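Local coordinates for PurR transcriptional regulator (Vibrio parahaemolyticus, PDB 3D8U), which probably binds regulatory DNA as a transcription factor of the LacI/PurR type, with a periplasmic-binding-protein-like core of the kind that senses small effectors, at residues Ser181-Leu185 and Thr209-Ile213; Leu185-Glu190 and Ile213-Ser219. One frame throughout, in Å; residues are numbered along the deposited sequence.

Both contacts pair the same two strands, 184-187 and 212-215, in the parallel sheet of a periplasmic binding protein-like domain. Following the chain, S181-L185 enters the first strand, and L185-E190 leaves it to start helix 190-203. The chain then returns as T209-I213 and I213-S219. Contact 1 closes the loop at the entering ends of the strands, and contact 2 closes it at the leaving ends. Their segments alternate along the sequence, so the two closures cross. They share L185 and I213, and their centres lie about 13 Å apart. Together they run from the start of the pair to helices 190-203 and 220-223.

Contact 1. Residues Ser181-Leu185 and Thr209-Ile213; sequences SLNAL and TDIAI
A184 and A212 stand side by side where two parallel strands begin. This is the entering end of the beta-alpha-beta unit made of strand 184-187, helix 190-203 and strand 212-215, in a periplasmic binding protein-like fold. The methyl CB atoms of A184 and A212 lie on one face of the sheet, 3.8 Å apart. Two backbone hydrogen bonds set the register. A212 N gives to N183 O at 3.0 Å. L185 N gives to A212 O at 2.8 Å. A212 thus bridges the residues on either side of A184, the usual parallel pattern, while the backbone of A184 bonds to G124 of the neighbouring strand 123-128.

The opposite face carries L185 and I213. L185 CB lies 4.3 Å from I213 CG1. Ahead of the strands, L182 meets I211. The L182 side chain swings away from its own N (chi1 172°), which carries CD2 to within 4.2 Å of I211 CD1. The I211 branch CG1 stays beside its backbone N, and it also runs past N183 CA. N183 CB packs on the carbonyl oxygen of D210.

The next shell buries the pair from both faces: L115 of helix 104-117 and F120 pack on A184 and A212. On the other face, L172 of helix 165-178 touches L182 and L185, and C200 of the crossover helix 190-203 touches I211 and I213. At the strand edges, N122 ND2 bonds to S181 O beside the first strand, while on the far side of strand 212-215 S271 bonds to the I213 backbone, and its OG also bonds to I213 O.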
loop_
_atom_site.group_PDB
_atom_site.type_symbol
_atom_site.label_atom_id
_atom_site.label_comp_id
_atom_site.label_asym_id
_atom_site.label_seq_id
_atom_site.Cartn_x
_atom_site.Cartn_y
_atom_site.Cartn_z
ATOM N N SER B 181 32.232 9.293 -5.749
ATOM C CA SER B 181 32.278 8.836 -7.117
ATOM C C SER B 181 30.984 8.087 -7.499
ATOM O O SER B 181 30.682 7.959 -8.681
ATOM C CB SER B 181 33.496 7.968 -7.354
ATOM O OG SER B 181 33.293 6.751 -6.684
ATOM N N LEU B 182 30.222 7.620 -6.502
ATOM C CA LEU B 182 28.937 6.912 -6.703
ATOM C C LEU B 182 28.224 7.488 -7.888
ATOM O O LEU B 182 28.208 8.695 -8.023
ATOM C CB LEU B 182 28.043 7.087 -5.494
ATOM C CG LEU B 182 26.618 6.565 -5.683
ATOM C CD1 LEU B 182 26.568 5.104 -5.328
ATOM C CD2 LEU B 182 25.608 7.326 -4.844
ATOM N N ASN B 183 27.641 6.655 -8.744
ATOM C CA ASN B 183 26.951 7.170 -9.924
ATOM C C ASN B 183 25.751 6.372 -10.453
ATOM O O ASN B 183 25.243 6.660 -11.526
ATOM C CB ASN B 183 27.942 7.470 -11.044
ATOM C CG ASN B 183 28.405 6.243 -11.776
ATOM O OD1 ASN B 183 27.778 5.200 -11.739
ATOM N ND2 ASN B 183 29.507 6.372 -12.471
ATOM N N ALA B 184 25.319 5.362 -9.709
ATOM C CA ALA B 184 23.977 4.789 -9.894
ATOM C C ALA B 184 23.435 4.140 -8.596
ATOM O O ALA B 184 24.211 3.838 -7.663
ATOM C CB ALA B 184 23.959 3.802 -11.046
ATOM N N LEU B 185 22.131 3.903 -8.556
ATOM C CA LEU B 185 21.541 3.268 -7.406
ATOM C C LEU B 185 20.626 2.114 -7.758
ATOM O O LEU B 185 19.819 2.228 -8.694
ATOM C CB LEU B 185 20.719 4.304 -6.671
ATOM C CG LEU B 185 21.080 4.799 -5.283
ATOM C CD1 LEU B 185 22.539 4.685 -5.028
ATOM C CD2 LEU B 185 20.609 6.248 -5.173
ATOM N N THR B 209 22.508 11.439 -15.696
ATOM C CA THR B 209 23.907 11.711 -16.030
ATOM C C THR B 209 24.830 11.997 -14.842
ATOM O O THR B 209 26.028 12.105 -15.035
ATOM C CB THR B 209 24.090 12.783 -17.117
ATOM O OG1 THR B 209 23.615 14.028 -16.627
ATOM C CG2 THR B 209 23.334 12.414 -18.381
ATOM N N ASP B 210 24.298 12.123 -13.626
ATOM C CA ASP B 210 25.167 12.154 -12.428
ATOM C C ASP B 210 24.896 10.928 -11.622
ATOM O O ASP B 210 25.791 10.273 -11.163
ATOM C CB ASP B 210 24.924 13.377 -11.548
ATOM C CG ASP B 210 25.335 14.669 -12.207
ATOM O OD1 ASP B 210 26.502 14.749 -12.665
ATOM O OD2 ASP B 210 24.496 15.602 -12.242
ATOM N N ILE B 211 23.631 10.625 -11.441
ATOM C CA ILE B 211 23.262 9.387 -10.833
ATOM C C ILE B 211 22.171 8.724 -11.694
ATOM O O ILE B 211 21.193 9.384 -12.118
ATOM C CB ILE B 211 22.878 9.653 -9.376
ATOM C CG1 ILE B 211 24.181 9.750 -8.545
ATOM C CG2 ILE B 211 21.926 8.585 -8.849
ATOM C CD1 ILE B 211 24.070 10.404 -7.199
ATOM N N ALA B 212 22.385 7.452 -12.022
ATOM C CA ALA B 212 21.339 6.667 -12.647
ATOM C C ALA B 212 20.564 5.907 -11.576
ATOM O O ALA B 212 21.127 5.554 -10.554
ATOM C CB ALA B 212 21.939 5.714 -13.625
ATOM N N ILE B 213 19.290 5.625 -11.789
ATOM C CA ILE B 213 18.520 4.946 -10.743
ATOM C C ILE B 213 17.750 3.751 -11.296
ATOM O O ILE B 213 17.187 3.812 -12.402
ATOM C CB ILE B 213 17.526 5.935 -10.021
ATOM C CG1 ILE B 213 18.272 6.936 -9.116
ATOM C CG2 ILE B 213 16.516 5.186 -9.155
ATOM C CD1 ILE B 213 17.414 8.133 -8.636
#

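Contact 2. Residues Leu185-Glu190 and Ile213-Ser219; sequences LVCSHE and IICLEGS
The carboxylate of E190 is met by S219 from two directions, and the H189 ring, the other flat group, has S188 CB in plane at its edge. These groups sit at the leaving ends of a parallel strand pair in a beta-alpha-beta unit of the periplasmic binding protein-like fold. S219 OG gives to E190 OE2 on its syn lone pair at 3.0 Å. S219 N gives to the same oxygen at 2.6 Å, from 57° above the carboxylate plane. S188 OG is hydrogen-bonded to H189 ND1. E217 OE1 stands obliquely to the H189 ring, 4.5 Å from H189 CD2.

The two strands run 17° apart. Hydrogen bonds I214 N to L185 O, C187 N to I214 O and L216 N to C187 O join them. V186 and I214 lie side by side on one face, with their CG2 atoms 4.0 Å apart. V186 CG1 lies anti to its backbone N and packs on the two methyls of L216. L115 and C111 of helix 104-117 lie against this apolar group.

Past the strands the chains turn into helices. H189 is the N-cap of helix 190-203, and S219 that of helix 220-223. S219 OG also accepts from M221 N, and E190 OE2 takes a third bond from G222 N, so the first turn of one helix is tied to the start of the other. H189 NE2 bonds to E15 OE2 in the N-terminal half, consistent with a place at the cleft where relatives bind effectors, and E217 OE2 is held by Y236 OH. C215 SG, turned beside its own carbonyl carbon (chi1 170°), accepts from E217 N at 3.4 Å and lies against E190 CA.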
loop_
_atom_site.group_PDB
_atom_site.type_symbol
_atom_site.label_atom_id
_atom_site.label_comp_id
_atom_site.label_asym_id
_atom_site.label_seq_id
_atom_site.Cartn_x
_atom_site.Cartn_y
_atom_site.Cartn_z
ATOM N N LEU B 185 22.131 3.903 -8.556
ATOM C CA LEU B 185 21.541 3.268 -7.406
ATOM C C LEU B 185 20.626 2.114 -7.758
ATOM O O LEU B 185 19.819 2.228 -8.694
ATOM C CB LEU B 185 20.719 4.304 -6.671
ATOM C CG LEU B 185 21.080 4.799 -5.283
ATOM C CD1 LEU B 185 22.539 4.685 -5.028
ATOM C CD2 LEU B 185 20.609 6.248 -5.173
ATOM N N VAL B 186 20.718 1.010 -7.018
ATOM C CA VAL B 186 19.698 -0.038 -7.128
ATOM C C VAL B 186 18.848 0.067 -5.882
ATOM O O VAL B 186 19.352 -0.068 -4.784
ATOM C CB VAL B 186 20.279 -1.474 -7.150
ATOM C CG1 VAL B 186 19.164 -2.493 -7.262
ATOM C CG2 VAL B 186 21.263 -1.671 -8.271
ATOM N N CYS B 187 17.564 0.290 -6.033
ATOM C CA CYS B 187 16.692 0.333 -4.890
ATOM C C CYS B 187 15.830 -0.908 -4.805
ATOM O O CYS B 187 15.176 -1.305 -5.804
ATOM C CB CYS B 187 15.770 1.519 -5.028
ATOM S SG CYS B 187 16.691 3.008 -5.037
ATOM N N SER B 188 15.767 -1.485 -3.611
ATOM C CA SER B 188 14.983 -2.679 -3.427
ATOM C C SER B 188 13.485 -2.455 -3.693
ATOM O O SER B 188 12.776 -3.400 -4.089
ATOM C CB SER B 188 15.167 -3.202 -2.024
ATOM O OG SER B 188 14.385 -2.445 -1.137
ATOM N N HIS B 189 13.030 -1.218 -3.489
ATOM C CA HIS B 189 11.611 -0.901 -3.414
ATOM C C HIS B 189 11.329 0.432 -4.051
ATOM O O HIS B 189 12.184 1.319 -4.099
ATOM C CB HIS B 189 11.170 -0.743 -1.963
ATOM C CG HIS B 189 10.907 -2.024 -1.265
ATOM N ND1 HIS B 189 11.890 -2.952 -1.028
ATOM C CD2 HIS B 189 9.773 -2.524 -0.729
ATOM C CE1 HIS B 189 11.371 -3.979 -0.381
ATOM N NE2 HIS B 189 10.084 -3.748 -0.190
ATOM N N GLU B 190 10.089 0.607 -4.476
ATOM C CA GLU B 190 9.724 1.802 -5.205
ATOM C C GLU B 190 9.693 3.055 -4.348
ATOM O O GLU B 190 10.082 4.121 -4.821
ATOM C CB GLU B 190 8.398 1.587 -5.906
ATOM C CG GLU B 190 8.148 2.485 -7.077
ATOM C CD GLU B 190 6.717 2.434 -7.468
ATOM O OE1 GLU B 190 5.857 2.383 -6.547
ATOM O OE2 GLU B 190 6.444 2.422 -8.689
ATOM N N ILE B 213 19.290 5.625 -11.789
ATOM C CA ILE B 213 18.520 4.946 -10.743
ATOM C C ILE B 213 17.750 3.751 -11.296
ATOM O O ILE B 213 17.187 3.812 -12.402
ATOM C CB ILE B 213 17.526 5.935 -10.021
ATOM C CG1 ILE B 213 18.272 6.936 -9.116
ATOM C CG2 ILE B 213 16.516 5.186 -9.155
ATOM C CD1 ILE B 213 17.414 8.133 -8.636
ATOM N N ILE B 214 17.671 2.667 -10.537
ATOM C CA ILE B 214 16.854 1.549 -11.026
ATOM C C ILE B 214 16.113 0.867 -9.883
ATOM O O ILE B 214 16.718 0.521 -8.862
ATOM C CB ILE B 214 17.710 0.539 -11.858
ATOM C CG1 ILE B 214 16.780 -0.426 -12.598
ATOM C CG2 ILE B 214 18.815 -0.132 -10.979
ATOM C CD1 ILE B 214 17.415 -1.656 -13.123
ATOM N N CYS B 215 14.810 0.677 -10.038
ATOM C CA CYS B 215 13.998 0.178 -8.923
ATOM C C CYS B 215 13.735 -1.278 -9.119
ATOM O O CYS B 215 13.551 -1.722 -10.241
ATOM C CB CYS B 215 12.678 0.916 -8.841
ATOM S SG CYS B 215 11.495 0.185 -7.680
ATOM N N LEU B 216 13.714 -2.038 -8.039
ATOM C CA LEU B 216 13.635 -3.501 -8.178
ATOM C C LEU B 216 12.202 -4.047 -8.210
ATOM O O LEU B 216 11.997 -5.253 -8.382
ATOM C CB LEU B 216 14.416 -4.158 -7.040
ATOM C CG LEU B 216 15.764 -4.832 -7.325
ATOM C CD1 LEU B 216 16.517 -4.267 -8.531
ATOM C CD2 LEU B 216 16.645 -4.807 -6.078
ATOM N N GLU B 217 11.223 -3.158 -8.021
ATOM C CA GLU B 217 9.817 -3.543 -7.939
ATOM C C GLU B 217 8.974 -2.316 -8.178
ATOM O O GLU B 217 8.344 -1.793 -7.260
ATOM C CB GLU B 217 9.472 -4.174 -6.584
ATOM C CG GLU B 217 8.142 -4.912 -6.575
ATOM C CD GLU B 217 7.475 -5.018 -5.187
ATOM O OE1 GLU B 217 7.628 -4.084 -4.334
ATOM O OE2 GLU B 217 6.756 -6.035 -4.963
ATOM N N GLY B 218 8.987 -1.832 -9.411
ATOM C CA GLY B 218 8.217 -0.639 -9.787
ATOM C C GLY B 218 6.740 -0.884 -10.039
ATOM O O GLY B 218 6.288 -2.003 -10.245
ATOM N N SER B 219 5.985 0.189 -9.997
ATOM C CA SER B 219 4.588 0.177 -10.321
ATOM C C SER B 219 4.394 1.413 -11.186
ATOM O O SER B 219 5.352 2.144 -11.463
ATOM C CB SER B 219 3.780 0.336 -9.036
ATOM O OG SER B 219 3.537 1.714 -8.724
#